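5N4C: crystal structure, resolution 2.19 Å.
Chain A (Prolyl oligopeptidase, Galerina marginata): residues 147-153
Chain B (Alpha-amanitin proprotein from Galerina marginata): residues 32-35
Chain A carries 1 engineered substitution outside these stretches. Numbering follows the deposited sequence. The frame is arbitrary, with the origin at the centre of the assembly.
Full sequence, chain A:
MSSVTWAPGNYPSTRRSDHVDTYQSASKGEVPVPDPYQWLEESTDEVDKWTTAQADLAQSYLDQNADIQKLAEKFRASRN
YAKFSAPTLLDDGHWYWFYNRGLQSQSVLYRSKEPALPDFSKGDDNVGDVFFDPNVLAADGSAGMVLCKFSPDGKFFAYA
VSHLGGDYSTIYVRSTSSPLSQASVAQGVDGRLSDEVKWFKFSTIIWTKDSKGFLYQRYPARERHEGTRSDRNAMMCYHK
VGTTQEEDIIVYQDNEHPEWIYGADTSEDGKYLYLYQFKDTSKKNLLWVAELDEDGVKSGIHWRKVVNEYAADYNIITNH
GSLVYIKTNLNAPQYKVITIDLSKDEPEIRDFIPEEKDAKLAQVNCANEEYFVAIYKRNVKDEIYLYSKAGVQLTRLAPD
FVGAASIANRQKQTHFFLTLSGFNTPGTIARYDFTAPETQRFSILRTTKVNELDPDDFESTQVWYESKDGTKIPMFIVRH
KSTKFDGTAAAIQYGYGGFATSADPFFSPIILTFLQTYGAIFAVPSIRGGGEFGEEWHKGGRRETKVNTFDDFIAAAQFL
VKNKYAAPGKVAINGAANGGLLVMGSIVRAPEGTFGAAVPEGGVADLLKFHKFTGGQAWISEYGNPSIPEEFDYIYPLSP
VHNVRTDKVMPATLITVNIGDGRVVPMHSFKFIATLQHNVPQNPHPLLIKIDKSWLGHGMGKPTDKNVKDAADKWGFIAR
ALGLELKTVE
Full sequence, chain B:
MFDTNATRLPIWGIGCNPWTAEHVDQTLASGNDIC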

ATOM      1  N   LEU A 147       5.087  12.572   2.809  1.00 28.10           N
ATOM      2  CA  LEU A 147       6.056  11.996   3.750  1.00 28.32           C
ATOM      3  C   LEU A 147       6.999  13.053   4.319  1.00 27.75           C
ATOM      4  O   LEU A 147       6.972  14.204   3.868  1.00 27.18           O
ATOM      5  CB  LEU A 147       6.828  10.847   3.116  1.00 29.57           C
ATOM      6  CG  LEU A 147       7.709  11.122   1.902  1.00 32.31           C
ATOM      7  CD1 LEU A 147       9.101  11.663   2.261  1.00 34.62           C
ATOM      8  CD2 LEU A 147       7.892   9.826   1.124  1.00 33.24           C
ATOM      9  N   CYS A 148       7.813  12.680   5.311  1.00 26.42           N
ATOM     10  CA  CYS A 148       8.677  13.652   6.008  1.00 27.18           C
ATOM     11  C   CYS A 148       9.835  12.993   6.750  1.00 27.55           C
ATOM     12  O   CYS A 148       9.792  11.808   7.045  1.00 27.15           O
ATOM     13  CB  CYS A 148       7.827  14.506   6.998  1.00 27.60           C
ATOM     14  SG  CYS A 148       7.107  13.599   8.401  1.00 26.77           S
ATOM     15  N   LYS A 149      10.867  13.779   7.043  1.00 28.88           N
ATOM     16  CA  LYS A 149      12.038  13.300   7.794  1.00 30.21           C
ATOM     17  C   LYS A 149      12.777  14.394   8.536  1.00 29.27           C
ATOM     18  O   LYS A 149      13.212  15.353   7.908  1.00 28.94           O
ATOM     19  CB  LYS A 149      13.042  12.525   6.915  1.00 32.68           C
ATOM     20  CG  LYS A 149      12.997  11.123   7.559  1.00 35.35           C
ATOM     21  CD  LYS A 149      13.873  10.044   7.003  1.00 38.35           C
ATOM     22  CE  LYS A 149      13.126   8.745   6.717  1.00 41.23           C
ATOM     23  NZ  LYS A 149      13.970   7.840   5.886  1.00 43.08           N
ATOM     24  N   PHE A 150      12.927  14.242   9.859  1.00 26.90           N
ATOM     25  CA  PHE A 150      13.797  15.109  10.648  1.00 26.63           C
ATOM     26  C   PHE A 150      15.247  14.752  10.350  1.00 26.79           C
ATOM     27  O   PHE A 150      15.564  13.570  10.159  1.00 26.97           O
ATOM     28  CB  PHE A 150      13.570  14.923  12.153  1.00 26.22           C
ATOM     29  CG  PHE A 150      12.289  15.557  12.687  1.00 25.54           C
ATOM     30  CD1 PHE A 150      12.214  16.922  12.920  1.00 26.12           C
ATOM     31  CD2 PHE A 150      11.185  14.768  13.003  1.00 24.91           C
ATOM     32  CE1 PHE A 150      11.052  17.496  13.445  1.00 26.22           C
ATOM     33  CE2 PHE A 150      10.028  15.323  13.531  1.00 24.89           C
ATOM     34  CZ  PHE A 150       9.963  16.686  13.747  1.00 25.42           C
ATOM     35  N   SER A 151      16.121  15.760  10.353  1.00 25.93           N
ATOM     36  CA  SER A 151      17.568  15.537  10.317  1.00 25.58           C
ATOM     37  C   SER A 151      18.060  14.787  11.587  1.00 24.85           C
ATOM     38  O   SER A 151      17.425  14.862  12.623  1.00 24.80           O
ATOM     39  CB  SER A 151      18.298  16.870  10.171  1.00 25.96           C
ATOM     40  OG  SER A 151      18.147  17.672  11.326  1.00 25.84           O
ATOM     41  N   PRO A 152      19.189  14.064  11.499  1.00 24.76           N
ATOM     42  CA  PRO A 152      19.741  13.345  12.658  1.00 24.41           C
ATOM     43  C   PRO A 152      20.002  14.197  13.885  1.00 25.13           C
ATOM     44  O   PRO A 152      19.749  13.753  15.013  1.00 24.73           O
ATOM     45  CB  PRO A 152      21.056  12.764  12.108  1.00 24.39           C
ATOM     46  CG  PRO A 152      20.750  12.514  10.675  1.00 23.88           C
ATOM     47  CD  PRO A 152      19.869  13.649  10.244  1.00 24.22           C
ATOM     48  N   ASP A 153      20.482  15.419  13.678  1.00 26.19           N
ATOM     49  CA  ASP A 153      20.699  16.337  14.804  1.00 27.69           C
ATOM     50  C   ASP A 153      19.416  17.004  15.337  1.00 27.97           C
ATOM     51  O   ASP A 153      19.487  17.742  16.305  1.00 29.53           O
ATOM     52  CB  ASP A 153      21.781  17.384  14.475  1.00 28.58           C
ATOM     53  CG  ASP A 153      21.339  18.437  13.424  1.00 28.91           C
ATOM     54  OD1 ASP A 153      20.173  18.449  12.940  1.00 28.40           O
ATOM     55  OD2 ASP A 153      22.196  19.270  13.087  1.00 30.20           O
TER
ATOM     56  N   ASN B  32       6.724   5.716  12.539  1.00 24.26           N
ATOM     57  CA  ASN B  32       7.749   4.661  12.664  1.00 25.72           C
ATOM     58  C   ASN B  32       9.143   5.003  12.098  1.00 27.54           C
ATOM     59  O   ASN B  32      10.145   4.498  12.597  1.00 29.04           O
ATOM     60  CB  ASN B  32       7.246   3.338  12.058  1.00 26.59           C
ATOM     61  CG  ASN B  32       6.191   2.657  12.922  1.00 26.62           C
ATOM     62  OD1 ASN B  32       5.830   3.145  14.009  1.00 24.78           O
ATOM     63  ND2 ASN B  32       5.684   1.532  12.436  1.00 27.89           N
ATOM     64  N   ASP B  33       9.218   5.844  11.065  1.00 28.13           N
ATOM     65  CA  ASP B  33      10.507   6.186  10.432  1.00 30.88           C
ATOM     66  C   ASP B  33      10.592   7.687  10.050  1.00 30.57           C
ATOM     67  O   ASP B  33      10.696   8.030   8.863  1.00 32.48           O
ATOM     68  CB  ASP B  33      10.670   5.277   9.215  1.00 35.19           C
ATOM     69  CG  ASP B  33      12.086   5.339   8.571  1.00 40.64           C
ATOM     70  OD1 ASP B  33      13.098   5.597   9.264  1.00 40.82           O
ATOM     71  OD2 ASP B  33      12.160   5.115   7.339  1.00 45.30           O
ATOM     72  N   ILE B  34      10.512   8.589  11.053  1.00 28.12           N
ATOM     73  CA  ILE B  34      10.581  10.044  10.791  1.00 28.78           C
ATOM     74  C   ILE B  34      11.910  10.724  11.175  1.00 29.92           C
ATOM     75  O   ILE B  34      12.061  11.931  10.973  1.00 29.83           O
ATOM     76  CB  ILE B  34       9.379  10.841  11.383  1.00 27.65           C
ATOM     77  CG1 ILE B  34       9.326  10.739  12.908  1.00 27.16           C
ATOM     78  CG2 ILE B  34       8.083  10.413  10.718  1.00 27.06           C
ATOM     79  CD1 ILE B  34       8.235  11.587  13.512  1.00 28.03           C
ATOM     80  N   CYS B  35      12.853   9.972  11.741  1.00 30.84           N
ATOM     81  CA  CYS B  35      14.232  10.458  11.954  1.00 33.24           C
ATOM     82  C   CYS B  35      15.257   9.314  11.829  1.00 35.44           C
ATOM     83  O   CYS B  35      15.155   8.304  12.557  1.00 35.40           O
ATOM     84  CB  CYS B  35      14.399  11.112  13.331  1.00 33.02           C
ATOM     85  SG  CYS B  35      15.983  11.969  13.553  1.00 35.90           S
ATOM     86  OXT CYS B  35      16.212   9.418  11.025  1.00 36.58           O
TER
HETATM   87  O   HOH W   1      17.114  11.221   9.543  1.00 22.98           O

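The C-terminal tail of the proprotein docks on the end of an oligopeptidase strand through a single direct backbone hydrogen bond, which a salt bridge, small apolar contacts and a bridging water reinforce. It illustrates how the end of a chain without regular secondary structure can pair with a strand through one well-made main-chain bond, with side chains and a water adding contacts around it. Lys149(A) lies nearest Ile34(B), and Phe150(A) nearest Cys35(B), with CA atoms 4.7 and 4.9 Å apart. At the centre, the amide N of Phe150(A) donates to the carbonyl O of Ile34(B) at 2.7 Å, and an N-H...O angle of 160° makes this a short, nearly straight bond. The same oxygen receives a CA-H...O contact from Lys149(A), its CA 3.5 Å from Ile34(B) O, so one carbonyl is approached by two successive residues of the strand.

The next polar link is indirect. A water donates to Phe150(A) O at 2.9 Å and to Cys35(B) OXT at 2.5 Å, tying the chain terminus to the strand through its carboxylate. Charge contributes one residue before Ile34(B): Lys149(A) NZ and Asp33(B) OD2 form a salt bridge at 3.6 Å, a rather long separation. Although the CA-to-CB bonds of both residues point sideways, the ends of their side chains come nearer the opposing stretch, bringing opposite charges together.

Apolar packing fills in around these polar links. Ile34(B) spans two strand residues, its CG2 lying 4.1 Å from Cys148(A) SG and its CD1 4.1 Å from Phe150(A) CE2. The sulfur of Cys35(B) rests where the strand gives way to loop: SG makes an apolar contact with Phe150(A) CB at 4.1 Å; it also lies 3.4 Å from the carbonyl O of Ser151(A), a close approach rather than apolar packing, and 4.1 Å from Pro152(A) CA. Within that loop, Ser151(A) OG donates to Asp153(A) OD1 at 2.7 Å, a local bond that links the two side chains.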